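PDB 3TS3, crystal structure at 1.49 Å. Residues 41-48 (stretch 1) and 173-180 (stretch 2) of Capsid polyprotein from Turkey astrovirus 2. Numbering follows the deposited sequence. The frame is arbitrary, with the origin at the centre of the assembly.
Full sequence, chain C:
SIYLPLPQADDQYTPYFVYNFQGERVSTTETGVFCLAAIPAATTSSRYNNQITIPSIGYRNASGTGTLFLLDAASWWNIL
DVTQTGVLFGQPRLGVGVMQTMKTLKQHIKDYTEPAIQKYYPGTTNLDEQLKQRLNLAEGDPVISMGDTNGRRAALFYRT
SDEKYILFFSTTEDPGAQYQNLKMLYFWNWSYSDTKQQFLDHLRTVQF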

# COMPACT_ATOMS: atom_id res chain seq x y z
N ALA C 41 9.69 -9.24 0.08
CA ALA C 41 10.14 -10.59 -0.21
C ALA C 41 10.74 -11.19 1.06
O ALA C 41 11.39 -10.50 1.82
CB ALA C 41 11.15 -10.60 -1.34
N ALA C 42 10.47 -12.47 1.26
CA ALA C 42 10.94 -13.19 2.43
C ALA C 42 11.74 -14.42 2.03
O ALA C 42 11.52 -15.00 0.98
CB ALA C 42 9.78 -13.61 3.30
N THR C 43 12.64 -14.81 2.92
CA THR C 43 13.43 -16.02 2.78
C THR C 43 13.30 -16.78 4.08
O THR C 43 12.61 -16.37 5.00
CB THR C 43 14.91 -15.76 2.52
OG1 THR C 43 15.50 -15.15 3.68
CG2 THR C 43 15.10 -14.87 1.31
N THR C 44 13.99 -17.91 4.14
CA THR C 44 13.98 -18.77 5.30
C THR C 44 14.59 -18.07 6.51
O THR C 44 14.39 -18.51 7.63
CB THR C 44 14.68 -20.10 5.02
OG1 THR C 44 15.92 -19.85 4.35
CG2 THR C 44 13.81 -20.97 4.14
N SER C 45 15.34 -17.01 6.27
CA SER C 45 15.94 -16.27 7.37
C SER C 45 15.07 -15.13 7.88
O SER C 45 15.40 -14.50 8.87
CB SER C 45 17.30 -15.73 6.96
OG SER C 45 18.19 -16.78 6.66
N SER C 46 13.97 -14.84 7.19
CA SER C 46 13.10 -13.72 7.54
C SER C 46 12.38 -13.81 8.88
O SER C 46 12.24 -12.83 9.57
CB SER C 46 12.10 -13.46 6.42
OG SER C 46 12.77 -12.93 5.30
N ARG C 47 11.90 -15.00 9.21
CA ARG C 47 11.11 -15.18 10.42
C ARG C 47 11.94 -15.65 11.60
O ARG C 47 12.58 -16.69 11.55
CB ARG C 47 9.99 -16.18 10.15
CG ARG C 47 8.99 -16.35 11.30
CD ARG C 47 8.03 -17.48 11.03
NE ARG C 47 8.73 -18.75 10.97
CZ ARG C 47 8.14 -19.93 10.87
NH1 ARG C 47 6.82 -20.02 10.83
NH2 ARG C 47 8.87 -21.03 10.82
N TYR C 48 11.92 -14.86 12.66
CA TYR C 48 12.62 -15.17 13.90
C TYR C 48 11.61 -15.21 15.04
O TYR C 48 10.85 -14.28 15.24
CB TYR C 48 13.70 -14.12 14.17
CG TYR C 48 14.43 -14.31 15.47
CD1 TYR C 48 15.43 -15.26 15.59
CD2 TYR C 48 14.12 -13.54 16.57
CE1 TYR C 48 16.09 -15.43 16.77
CE2 TYR C 48 14.78 -13.71 17.76
CZ TYR C 48 15.76 -14.65 17.85
OH TYR C 48 16.42 -14.82 19.04
N GLU C 173 1.44 -12.71 15.83
CA GLU C 173 1.38 -14.15 15.66
C GLU C 173 2.27 -14.59 14.50
O GLU C 173 2.78 -13.76 13.75
CB GLU C 173 -0.06 -14.65 15.45
CG GLU C 173 -1.05 -14.28 16.56
CD GLU C 173 -0.73 -14.93 17.89
OE1 GLU C 173 0.07 -15.87 17.95
OE2 GLU C 173 -1.29 -14.47 18.90
N ASP C 174 2.44 -15.90 14.37
CA ASP C 174 3.29 -16.49 13.35
C ASP C 174 2.77 -16.05 11.98
O ASP C 174 1.61 -16.23 11.68
CB ASP C 174 3.15 -18.01 13.49
CG ASP C 174 4.05 -18.80 12.57
OD1 ASP C 174 4.76 -18.21 11.75
OD2 ASP C 174 4.06 -20.04 12.70
N PRO C 175 3.64 -15.46 11.17
CA PRO C 175 3.27 -15.03 9.81
C PRO C 175 3.15 -16.23 8.87
O PRO C 175 2.66 -16.11 7.77
CB PRO C 175 4.43 -14.12 9.40
CG PRO C 175 5.59 -14.60 10.19
CD PRO C 175 5.01 -15.04 11.51
N GLY C 176 3.62 -17.38 9.35
CA GLY C 176 3.65 -18.60 8.56
C GLY C 176 5.05 -18.89 8.06
O GLY C 176 5.83 -17.99 7.85
N ALA C 177 5.36 -20.16 7.87
CA ALA C 177 6.67 -20.59 7.42
C ALA C 177 6.98 -20.00 6.04
O ALA C 177 8.12 -19.71 5.74
CB ALA C 177 6.77 -22.10 7.40
N GLN C 178 5.95 -19.86 5.22
CA GLN C 178 6.09 -19.28 3.90
C GLN C 178 5.47 -17.88 3.83
O GLN C 178 5.17 -17.38 2.76
CB GLN C 178 5.51 -20.19 2.82
CG GLN C 178 6.29 -21.47 2.60
CD GLN C 178 5.55 -22.71 3.06
OE1 GLN C 178 5.10 -22.80 4.21
NE2 GLN C 178 5.42 -23.69 2.17
N TYR C 179 5.24 -17.29 5.00
CA TYR C 179 4.66 -15.95 5.08
C TYR C 179 3.25 -15.89 4.51
O TYR C 179 2.77 -14.84 4.13
CB TYR C 179 5.61 -14.89 4.49
CG TYR C 179 6.57 -14.41 5.53
CD1 TYR C 179 7.72 -15.13 5.81
CD2 TYR C 179 6.29 -13.30 6.30
CE1 TYR C 179 8.58 -14.73 6.80
CE2 TYR C 179 7.15 -12.90 7.29
CZ TYR C 179 8.29 -13.62 7.53
OH TYR C 179 9.14 -13.22 8.53
N GLN C 180 2.60 -17.04 4.47
CA GLN C 180 1.24 -17.16 3.96
C GLN C 180 0.18 -16.41 4.76
O GLN C 180 -0.80 -15.93 4.20
CB GLN C 180 0.86 -18.63 3.76
CG GLN C 180 0.73 -19.43 5.04
CD GLN C 180 2.03 -20.11 5.46
OE1 GLN C 180 3.12 -19.67 5.12
NE2 GLN C 180 1.89 -21.18 6.22

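Two stretches far apart in sequence can be held together by very few polar contacts when these are combined with close packing. Residues 41-48 and 173-180 of the turkey astrovirus 2 capsid polyprotein illustrate the principle. A single salt bridge joins them: R47 NH1 lies 2.9 Å from D174 OD1, and the same pair forms the one hydrogen bond that crosses between the stretches, with an N-H...O angle of 148°. The carboxylate oxygen meets the guanidinium at its edge, near the plane of the group, where the N-H bonds point.

R47 reaches across by a largely extended side chain. The arginine runs out with chi1 and chi2 both t, bends at chi3 (64°, p), and so carries its charged end across to the second stretch. D174, chi1 also t, has its CA-to-CB bond directed sideways, yet its carboxylate comes nearer. D174 OD1 is further engaged by its own stretch, accepting a hydrogen bond from G176 N at 2.8 Å. One oxygen thus ties down the local backbone and receives the arginine, a double role well suited to the short side chain of aspartate.

R47 also packs along its length. R47 CD lies 3.9 Å from P175 CG, aliphatic carbon against the proline ring, while A177 CA sits over one face of the guanidinium. R47 NH1 also approaches A177 N to 3.3 Å, but both nitrogens are donors, so this is contact without a hydrogen bond. A177 CB, though its bond from CA points away overall, still comes within 4.0 Å of R47 NH1; R47 has 113 Å² covered by the other stretch, more than any other residue here.

The second center of the contact is Y179, which contributes 84 Å². The CA-to-CB bond of Y179 points sideways, but the end of the side chain comes nearer, and A42 CB packs over one face of the Y179 ring, 4.0 Å from its centroid and 29° off the normal, in a CH-pi interaction. The closest approach of this pair is 3.6 Å, from A42 CB to Y179 CD1. Farther along, Y179 OH lies 3.3 Å from S46 O and 3.5 Å from R47 CB; its hydrogen-bonding needs are met elsewhere in the structure. A42, S46 and Y179 are all buried, and the small methyl of A42 fits closely over the aromatic ring, while S46 serves the turn of its own stretch.

Each stretch contains a type I turn. In T43 to S46, the backbone bond S46 N to T43 O (3.0 Å) is reinforced by T43 N to S46 OG (3.0 Å) and S45 N to T43 OG1 (3.2 Å). In G176 to Y179, Y179 N bonds G176 O at 3.0 Å. G176 adopts phi/psi of 103/152, angles that by themselves call for glycine, and a CB there would also clash with Q180 OE1. In all, 321 Å² is buried, summed over both sides: one charged pair at the edge and one aromatic ring within.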